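Long-range contacts in glycosyltransferase (duf1792) (PDB 5V4A), which binds UDP as the GT-D glycosyltransferase domain of a longer protein, consistent with transfer of sugar from a UDP-linked donor: residues Glu32-Val36 with Leu50-Arg55; Asp63-Met67 with Val208-Gln213; Leu70-Phe74 with Leu97-Lys101. One frame throughout, in Å; residues are numbered along the deposited sequence.

Contact 1 of 3, residues Glu32-Val36 with Leu50-Arg55; sequences EMDLV and LSARLR
Two helices of the GT-D glycosyltransferase fold pack beside the UDP site: 32-36, the end of helix 30-36, and 50-55, from the middle of helix 48-58. Both are alpha-helical, with bonds V36 N to E32 O (2.9 Å) and L54 N to L50 O (2.7 Å). The segment axes approach to 8.8 Å at a signed crossing angle of -118°, and the closest CA pair is V36 and S51, 4.8 Å apart. So short a CA separation suits the small side chain of S51. L35 (m,t) points toward its partner, its CD1 4.0 Å from both L50 CD2 and L54 CD1 in a buried leucine cluster that P202 of helix 201-213 helps to cover. V36 (t) lies against the partner backbone, its CG2 3.9 Å from S51 O, 3.8 Å from R55 N and 3.9 Å from L54 CB. E32 gives its aliphatic part to the interface, CG 4.2 Å from L54 CD1, while its OE1 accepts from the backbone N of G29 and its side chain touches UDP-binding K205. At the last turn of helix 30-36, where a carbonyl may lack a helical donor, S51 (m) donates from OG to L35 O at 2.6 Å.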
loop_
_atom_site.group_PDB
_atom_site.type_symbol
_atom_site.label_atom_id
_atom_site.label_comp_id
_atom_site.label_asym_id
_atom_site.label_seq_id
_atom_site.Cartn_x
_atom_site.Cartn_y
_atom_site.Cartn_z
ATOM N N GLU A 32 -14.693 -3.586 23.511
ATOM C CA GLU A 32 -13.768 -3.996 24.567
ATOM C C GLU A 32 -13.898 -3.102 25.793
ATOM O O GLU A 32 -13.907 -3.590 26.936
ATOM C CB GLU A 32 -12.336 -3.982 24.029
ATOM C CG GLU A 32 -12.021 -5.150 23.115
ATOM C CD GLU A 32 -12.857 -5.163 21.851
ATOM O OE1 GLU A 32 -12.786 -4.175 21.081
ATOM O OE2 GLU A 32 -13.540 -6.183 21.606
ATOM N N MET A 33 -14.025 -1.790 25.578
ATOM C CA MET A 33 -14.247 -0.881 26.696
ATOM C C MET A 33 -15.580 -1.183 27.384
ATOM O O MET A 33 -15.701 -1.012 28.601
ATOM C CB MET A 33 -14.172 0.571 26.225
ATOM C CG MET A 33 -14.616 1.570 27.256
ATOM S SD MET A 33 -13.599 1.460 28.761
ATOM C CE MET A 33 -11.962 1.846 28.133
ATOM N N ASP A 34 -16.593 -1.590 26.615
ATOM C CA ASP A 34 -17.844 -2.051 27.208
ATOM C C ASP A 34 -17.596 -3.165 28.214
ATOM O O ASP A 34 -18.140 -3.150 29.320
ATOM C CB ASP A 34 -18.802 -2.534 26.119
ATOM C CG ASP A 34 -19.782 -1.468 25.697
ATOM O OD1 ASP A 34 -20.324 -1.571 24.574
ATOM O OD2 ASP A 34 -19.999 -0.529 26.495
ATOM N N LEU A 35 -16.816 -4.168 27.815
ATOM C CA LEU A 35 -16.525 -5.297 28.690
ATOM C C LEU A 35 -15.651 -4.890 29.873
ATOM O O LEU A 35 -15.830 -5.407 30.984
ATOM C CB LEU A 35 -15.850 -6.405 27.892
ATOM C CG LEU A 35 -16.736 -7.277 27.009
ATOM C CD1 LEU A 35 -15.896 -8.049 26.014
ATOM C CD2 LEU A 35 -17.563 -8.240 27.882
ATOM N N VAL A 36 -14.686 -3.987 29.656
ATOM C CA VAL A 36 -13.855 -3.516 30.760
ATOM C C VAL A 36 -14.684 -2.747 31.772
ATOM O O VAL A 36 -14.327 -2.687 32.954
ATOM C CB VAL A 36 -12.691 -2.654 30.228
ATOM C CG1 VAL A 36 -11.921 -2.018 31.374
ATOM C CG2 VAL A 36 -11.772 -3.497 29.345
ATOM N N LEU A 50 -11.745 -12.358 31.215
ATOM C CA LEU A 50 -11.569 -11.636 29.958
ATOM C C LEU A 50 -11.427 -10.133 30.186
ATOM O O LEU A 50 -10.471 -9.509 29.710
ATOM C CB LEU A 50 -12.758 -11.925 29.034
ATOM C CG LEU A 50 -12.846 -11.114 27.751
ATOM C CD1 LEU A 50 -11.605 -11.286 26.955
ATOM C CD2 LEU A 50 -14.062 -11.523 26.919
ATOM N N SER A 51 -12.384 -9.531 30.894
ATOM C CA SER A 51 -12.382 -8.082 31.076
ATOM C C SER A 51 -11.116 -7.603 31.773
ATOM O O SER A 51 -10.526 -6.586 31.377
ATOM C CB SER A 51 -13.614 -7.655 31.872
ATOM O OG SER A 51 -14.786 -7.827 31.108
ATOM N N ALA A 52 -10.672 -8.332 32.799
ATOM C CA ALA A 52 -9.441 -7.957 33.482
ATOM C C ALA A 52 -8.246 -8.108 32.553
ATOM O O ALA A 52 -7.295 -7.313 32.604
ATOM C CB ALA A 52 -9.257 -8.799 34.746
ATOM N N ARG A 53 -8.277 -9.137 31.705
ATOM C CA ARG A 53 -7.205 -9.332 30.738
ATOM C C ARG A 53 -7.209 -8.242 29.671
ATOM O O ARG A 53 -6.142 -7.813 29.216
ATOM C CB ARG A 53 -7.321 -10.706 30.091
ATOM C CG ARG A 53 -6.128 -11.075 29.231
ATOM C CD ARG A 53 -4.859 -11.296 30.037
ATOM N NE ARG A 53 -3.828 -11.955 29.236
ATOM C CZ ARG A 53 -2.559 -12.095 29.613
ATOM N NH1 ARG A 53 -2.154 -11.625 30.788
ATOM N NH2 ARG A 53 -1.692 -12.714 28.823
ATOM N N LEU A 54 -8.387 -7.782 29.246
ATOM C CA LEU A 54 -8.414 -6.720 28.245
ATOM C C LEU A 54 -7.888 -5.411 28.817
ATOM O O LEU A 54 -7.091 -4.708 28.173
ATOM C CB LEU A 54 -9.834 -6.520 27.711
ATOM C CG LEU A 54 -10.514 -7.663 26.984
ATOM C CD1 LEU A 54 -11.981 -7.289 26.718
ATOM C CD2 LEU A 54 -9.796 -7.971 25.677
ATOM N N ARG A 55 -8.327 -5.072 30.026
ATOM C CA ARG A 55 -7.830 -3.882 30.697
ATOM C C ARG A 55 -6.315 -3.940 30.850
ATOM O O ARG A 55 -5.626 -2.927 30.682
ATOM C CB ARG A 55 -8.504 -3.750 32.057
ATOM C CG ARG A 55 -8.219 -2.476 32.816
ATOM C CD ARG A 55 -9.040 -2.493 34.074
ATOM N NE ARG A 55 -8.792 -3.726 34.815
ATOM C CZ ARG A 55 -9.577 -4.189 35.783
ATOM N NH1 ARG A 55 -10.678 -3.524 36.126
ATOM N NH2 ARG A 55 -9.268 -5.326 36.399
#

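Contact 2 of 3, residues Asp63-Met67 with Val208-Gln213; sequences DERLM and VYDLVQ
In the GT-D fold, a turn leading into strand 66-70 meets one side of helix 201-213. D63 N bonds to L66 O (3.0 Å) and L66 N to D63 O (2.9 Å). Aspartate suits the turn: D63 OD1 (chi1 p) accepts from R65 N (2.8 Å) and L66 N (3.1 Å), an Asx turn within an Asx motif. Residues 208-213 are helical (V212 N to V208 O 2.9 Å); the nearest CA atoms are those of L66 and V212, 7.6 Å apart. R65 (chi1 and chi2 t) reaches the helix, donating from NH1 to Q213 OE1 at 3.0 Å and weakly from NH2 to the same oxygen at 3.3 Å. The Q213 amide NE2 donates to Y209 O (3.3 Å). One water accepts weakly from R65 NH2 (3.3 Å) and also bonds Y209 OH (3.1 Å). One face of the R65 guanidinium lies on V212, R65 NE 3.5 Å from V212 CG1. Below, buried L66 (t,p) packs its CD2 on Y209 CD1 (4.1 Å) and its CD1 on V208 CG1 (4.3 Å). Strand 24-27 pairs with 66-70 and touches V208 and V212, and helix 48-58 packs on Y209, so the contact joins the three-stranded parallel sheet to helix 201-213.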
loop_
_atom_site.group_PDB
_atom_site.type_symbol
_atom_site.label_atom_id
_atom_site.label_comp_id
_atom_site.label_asym_id
_atom_site.label_seq_id
_atom_site.Cartn_x
_atom_site.Cartn_y
_atom_site.Cartn_z
ATOM N N ASP A 63 5.550 -1.412 20.821
ATOM C CA ASP A 63 6.938 -1.548 20.392
ATOM C C ASP A 63 6.978 -2.433 19.148
ATOM O O ASP A 63 5.952 -2.935 18.690
ATOM C CB ASP A 63 7.798 -2.102 21.533
ATOM C CG ASP A 63 7.386 -3.507 21.968
ATOM O OD1 ASP A 63 6.866 -4.285 21.148
ATOM O OD2 ASP A 63 7.531 -3.823 23.169
ATOM N N GLU A 64 8.191 -2.671 18.635
ATOM C CA GLU A 64 8.339 -3.394 17.372
ATOM C C GLU A 64 7.830 -4.830 17.441
ATOM O O GLU A 64 7.642 -5.453 16.393
ATOM C CB GLU A 64 9.806 -3.413 16.970
ATOM C CG GLU A 64 10.662 -4.027 18.071
ATOM C CD GLU A 64 12.121 -4.158 17.708
ATOM O OE1 GLU A 64 12.966 -3.847 18.577
ATOM O OE2 GLU A 64 12.420 -4.611 16.583
ATOM N N ARG A 65 7.603 -5.369 18.641
ATOM C CA ARG A 65 7.028 -6.705 18.780
ATOM C C ARG A 65 5.504 -6.667 18.700
ATOM O O ARG A 65 4.889 -7.552 18.092
ATOM C CB ARG A 65 7.481 -7.318 20.122
ATOM C CG ARG A 65 7.008 -8.756 20.421
ATOM C CD ARG A 65 7.342 -9.224 21.851
ATOM N NE ARG A 65 6.412 -8.698 22.851
ATOM C CZ ARG A 65 6.144 -9.281 24.016
ATOM N NH1 ARG A 65 6.717 -10.437 24.342
ATOM N NH2 ARG A 65 5.274 -8.714 24.847
ATOM N N LEU A 66 4.886 -5.623 19.246
ATOM C CA LEU A 66 3.433 -5.590 19.332
ATOM C C LEU A 66 2.954 -4.150 19.390
ATOM O O LEU A 66 3.412 -3.384 20.241
ATOM C CB LEU A 66 2.958 -6.363 20.572
ATOM C CG LEU A 66 1.462 -6.250 20.850
ATOM C CD1 LEU A 66 0.749 -6.827 19.659
ATOM C CD2 LEU A 66 1.120 -7.040 22.094
ATOM N N MET A 67 2.031 -3.797 18.494
ATOM C CA MET A 67 1.391 -2.486 18.486
ATOM C C MET A 67 0.015 -2.606 19.126
ATOM O O MET A 67 -0.772 -3.470 18.741
ATOM C CB MET A 67 1.244 -1.931 17.065
ATOM C CG MET A 67 0.832 -0.453 17.031
ATOM S SD MET A 67 0.755 0.281 15.369
ATOM C CE MET A 67 -0.390 -0.837 14.558
ATOM N N VAL A 208 -4.028 -12.820 20.381
ATOM C CA VAL A 208 -2.808 -12.240 19.819
ATOM C C VAL A 208 -1.782 -12.013 20.921
ATOM O O VAL A 208 -0.603 -12.347 20.767
ATOM C CB VAL A 208 -3.098 -10.934 19.063
ATOM C CG1 VAL A 208 -1.745 -10.227 18.778
ATOM C CG2 VAL A 208 -3.830 -11.217 17.769
ATOM N N TYR A 209 -2.199 -11.394 22.027
ATOM C CA TYR A 209 -1.242 -11.139 23.106
ATOM C C TYR A 209 -0.570 -12.426 23.560
ATOM O O TYR A 209 0.665 -12.495 23.661
ATOM C CB TYR A 209 -1.920 -10.458 24.293
ATOM C CG TYR A 209 -0.927 -10.168 25.393
ATOM C CD1 TYR A 209 -0.280 -8.956 25.459
ATOM C CD2 TYR A 209 -0.620 -11.128 26.354
ATOM C CE1 TYR A 209 0.652 -8.701 26.458
ATOM C CE2 TYR A 209 0.317 -10.882 27.354
ATOM C CZ TYR A 209 0.936 -9.661 27.406
ATOM O OH TYR A 209 1.862 -9.399 28.394
ATOM N N ASP A 210 -1.366 -13.461 23.834
ATOM C CA ASP A 210 -0.811 -14.715 24.332
ATOM C C ASP A 210 0.099 -15.360 23.301
ATOM O O ASP A 210 1.133 -15.941 23.649
ATOM C CB ASP A 210 -1.937 -15.683 24.718
ATOM C CG ASP A 210 -2.545 -15.378 26.073
ATOM O OD1 ASP A 210 -2.004 -14.531 26.813
ATOM O OD2 ASP A 210 -3.572 -16.001 26.401
ATOM N N LEU A 211 -0.284 -15.295 22.027
ATOM C CA LEU A 211 0.530 -15.887 20.976
ATOM C C LEU A 211 1.846 -15.138 20.793
ATOM O O LEU A 211 2.878 -15.767 20.541
ATOM C CB LEU A 211 -0.260 -15.907 19.663
ATOM C CG LEU A 211 -1.368 -16.952 19.557
ATOM C CD1 LEU A 211 -2.107 -16.774 18.237
ATOM C CD2 LEU A 211 -0.805 -18.357 19.694
ATOM N N VAL A 212 1.842 -13.814 20.977
ATOM C CA VAL A 212 3.083 -13.042 20.895
ATOM C C VAL A 212 4.074 -13.508 21.955
ATOM O O VAL A 212 5.275 -13.652 21.693
ATOM C CB VAL A 212 2.780 -11.538 21.045
ATOM C CG1 VAL A 212 4.060 -10.751 21.303
ATOM C CG2 VAL A 212 2.053 -11.009 19.794
ATOM N N GLN A 213 3.581 -13.794 23.154
ATOM C CA GLN A 213 4.475 -14.217 24.229
ATOM C C GLN A 213 5.171 -15.527 23.882
ATOM O O GLN A 213 6.255 -15.820 24.406
ATOM C CB GLN A 213 3.691 -14.349 25.533
ATOM C CG GLN A 213 2.916 -13.094 25.925
ATOM C CD GLN A 213 3.704 -11.795 25.779
ATOM O OE1 GLN A 213 4.818 -11.657 26.289
ATOM N NE2 GLN A 213 3.117 -10.831 25.076
HETATM O O HOH W 1 4.625 -8.109 28.017
#

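Contact 3 of 3, residues Leu70-Phe74 with Leu97-Lys101; sequences LPDVF and LEKYK
An edge-to-face (T-shaped) aromatic pair packs the loop after strand 66-70 of the GT-D fold against helix 82-103, the helix to which that loop leads. L70 is extended at the strand end, P71 continues in an extended conformation, and D72 centres an inverse gamma turn. Residues 97-101 are helical, with K101 N bonded to L97 O at 3.0 Å, but the helix is kinked where the N atoms of E98 and K99 lack a bond to the preceding turn. The backbones stay well apart, F74 and L97 with CA atoms 8.7 Å from each other and L70 and Y100 9.3 Å, a gap that large aromatic side chains can span. F74 (chi1 m) presents its ring edge to the face of Y100 (chi1 m), with centroids 5.3 Å apart and planes at 77°; F74 CZ is 3.8 Å from Y100 CG. L97 (t,p) adds a methyl at the edge of the phenylalanine, CD1 to F74 CD1 4.0 Å. Tyrosine suits its place by joining an apolar ring to a polar end, whose OH hydrogen-bonds H92 NE2. L70 reaches the tyrosine edge, CD2 to Y100 CE1 4.4 Å, and compact P71 abuts the phenol, its CG 4.1 Å from Y100 OH.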
loop_
_atom_site.group_PDB
_atom_site.type_symbol
_atom_site.label_atom_id
_atom_site.label_comp_id
_atom_site.label_asym_id
_atom_site.label_seq_id
_atom_site.Cartn_x
_atom_site.Cartn_y
_atom_site.Cartn_z
ATOM N N LEU A 70 -6.021 1.899 19.806
ATOM C CA LEU A 70 -7.215 2.493 20.387
ATOM C C LEU A 70 -7.999 3.177 19.282
ATOM O O LEU A 70 -7.449 3.469 18.213
ATOM C CB LEU A 70 -6.863 3.518 21.473
ATOM C CG LEU A 70 -6.156 2.995 22.723
ATOM C CD1 LEU A 70 -5.697 4.168 23.568
ATOM C CD2 LEU A 70 -7.080 2.079 23.511
ATOM N N PRO A 71 -9.288 3.445 19.491
ATOM C CA PRO A 71 -10.033 4.216 18.489
ATOM C C PRO A 71 -9.462 5.625 18.364
ATOM O O PRO A 71 -9.123 6.270 19.361
ATOM C CB PRO A 71 -11.474 4.216 19.025
ATOM C CG PRO A 71 -11.384 3.810 20.444
ATOM C CD PRO A 71 -10.151 2.987 20.596
ATOM N N ASP A 72 -9.302 6.079 17.118
ATOM C CA ASP A 72 -8.763 7.407 16.817
ATOM C C ASP A 72 -9.895 8.438 16.908
ATOM O O ASP A 72 -10.357 9.010 15.916
ATOM C CB ASP A 72 -8.089 7.380 15.448
ATOM C CG ASP A 72 -7.335 8.656 15.125
ATOM O OD1 ASP A 72 -7.373 9.602 15.938
ATOM O OD2 ASP A 72 -6.693 8.710 14.050
ATOM N N VAL A 73 -10.343 8.681 18.145
ATOM C CA VAL A 73 -11.557 9.463 18.377
ATOM C C VAL A 73 -11.329 10.596 19.370
ATOM O O VAL A 73 -12.212 11.433 19.585
ATOM C CB VAL A 73 -12.708 8.561 18.865
ATOM C CG1 VAL A 73 -12.984 7.461 17.857
ATOM C CG2 VAL A 73 -12.391 7.980 20.232
ATOM N N PHE A 74 -10.151 10.650 19.979
ATOM C CA PHE A 74 -9.920 11.683 20.978
ATOM C C PHE A 74 -9.625 13.041 20.357
ATOM O O PHE A 74 -9.447 14.019 21.090
ATOM C CB PHE A 74 -8.784 11.249 21.906
ATOM C CG PHE A 74 -8.997 9.889 22.504
ATOM C CD1 PHE A 74 -9.858 9.714 23.572
ATOM C CD2 PHE A 74 -8.384 8.775 21.955
ATOM C CE1 PHE A 74 -10.075 8.450 24.113
ATOM C CE2 PHE A 74 -8.592 7.512 22.486
ATOM C CZ PHE A 74 -9.442 7.350 23.568
ATOM N N LEU A 97 -14.577 8.304 28.809
ATOM C CA LEU A 97 -13.348 9.057 28.559
ATOM C C LEU A 97 -12.401 8.986 29.748
ATOM O O LEU A 97 -11.190 8.794 29.576
ATOM C CB LEU A 97 -13.659 10.515 28.222
ATOM C CG LEU A 97 -12.408 11.393 28.066
ATOM C CD1 LEU A 97 -11.443 10.828 27.020
ATOM C CD2 LEU A 97 -12.772 12.830 27.739
ATOM N N GLU A 98 -12.936 9.117 30.965
ATOM C CA GLU A 98 -12.096 9.061 32.153
ATOM C C GLU A 98 -11.531 7.667 32.391
ATOM O O GLU A 98 -10.477 7.540 33.022
ATOM C CB GLU A 98 -12.889 9.529 33.376
ATOM C CG GLU A 98 -12.043 9.826 34.610
ATOM C CD GLU A 98 -11.131 11.026 34.427
ATOM O OE1 GLU A 98 -10.036 11.045 35.033
ATOM O OE2 GLU A 98 -11.514 11.957 33.689
ATOM N N LYS A 99 -12.183 6.624 31.866
ATOM C CA LYS A 99 -11.596 5.289 31.928
ATOM C C LYS A 99 -10.437 5.163 30.946
ATOM O O LYS A 99 -9.381 4.611 31.285
ATOM C CB LYS A 99 -12.654 4.222 31.639
ATOM C CG LYS A 99 -13.582 3.927 32.821
ATOM C CD LYS A 99 -14.252 2.564 32.703
ATOM C CE LYS A 99 -15.301 2.404 33.793
ATOM N NZ LYS A 99 -14.641 2.404 35.129
ATOM N N TYR A 100 -10.610 5.682 29.728
ATOM C CA TYR A 100 -9.511 5.680 28.765
ATOM C C TYR A 100 -8.286 6.387 29.330
ATOM O O TYR A 100 -7.172 5.856 29.276
ATOM C CB TYR A 100 -9.943 6.335 27.453
ATOM C CG TYR A 100 -10.778 5.449 26.558
ATOM C CD1 TYR A 100 -10.213 4.365 25.907
ATOM C CD2 TYR A 100 -12.127 5.713 26.344
ATOM C CE1 TYR A 100 -10.965 3.558 25.073
ATOM C CE2 TYR A 100 -12.895 4.908 25.514
ATOM C CZ TYR A 100 -12.310 3.832 24.882
ATOM O OH TYR A 100 -13.058 3.024 24.052
ATOM N N LYS A 101 -8.474 7.591 29.881
ATOM C CA LYS A 101 -7.344 8.323 30.446
ATOM C C LYS A 101 -6.733 7.597 31.644
ATOM O O LYS A 101 -5.525 7.710 31.885
ATOM C CB LYS A 101 -7.775 9.743 30.829
ATOM C CG LYS A 101 -8.255 10.557 29.644
ATOM C CD LYS A 101 -8.662 11.971 30.017
ATOM C CE LYS A 101 -9.568 12.004 31.234
ATOM N NZ LYS A 101 -10.074 13.384 31.549
#

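All three contacts belong to the GT-D domain. Contact 1 closes before the others open, and contact 3 is nested inside the loop closed by contact 2. Contacts 1 and 2 have centres about 17 Å apart and meet through a salt bridge from R53 NH2 to D210 OD1 (2.7 Å), which ties helix 48-58 to helix 201-213. Contacts 1 and 3, centres about 14 Å apart, touch where M33 CB packs 3.5 Å from Y100 OH, bringing helix 30-36 against helix 82-103. Contacts 2 and 3, centres about 21 Å apart and joined by strand 66-70, set helices 201-213 and 82-103 against that strand and the loop after it, whereas contact 1, nearest UDP, packs two helices.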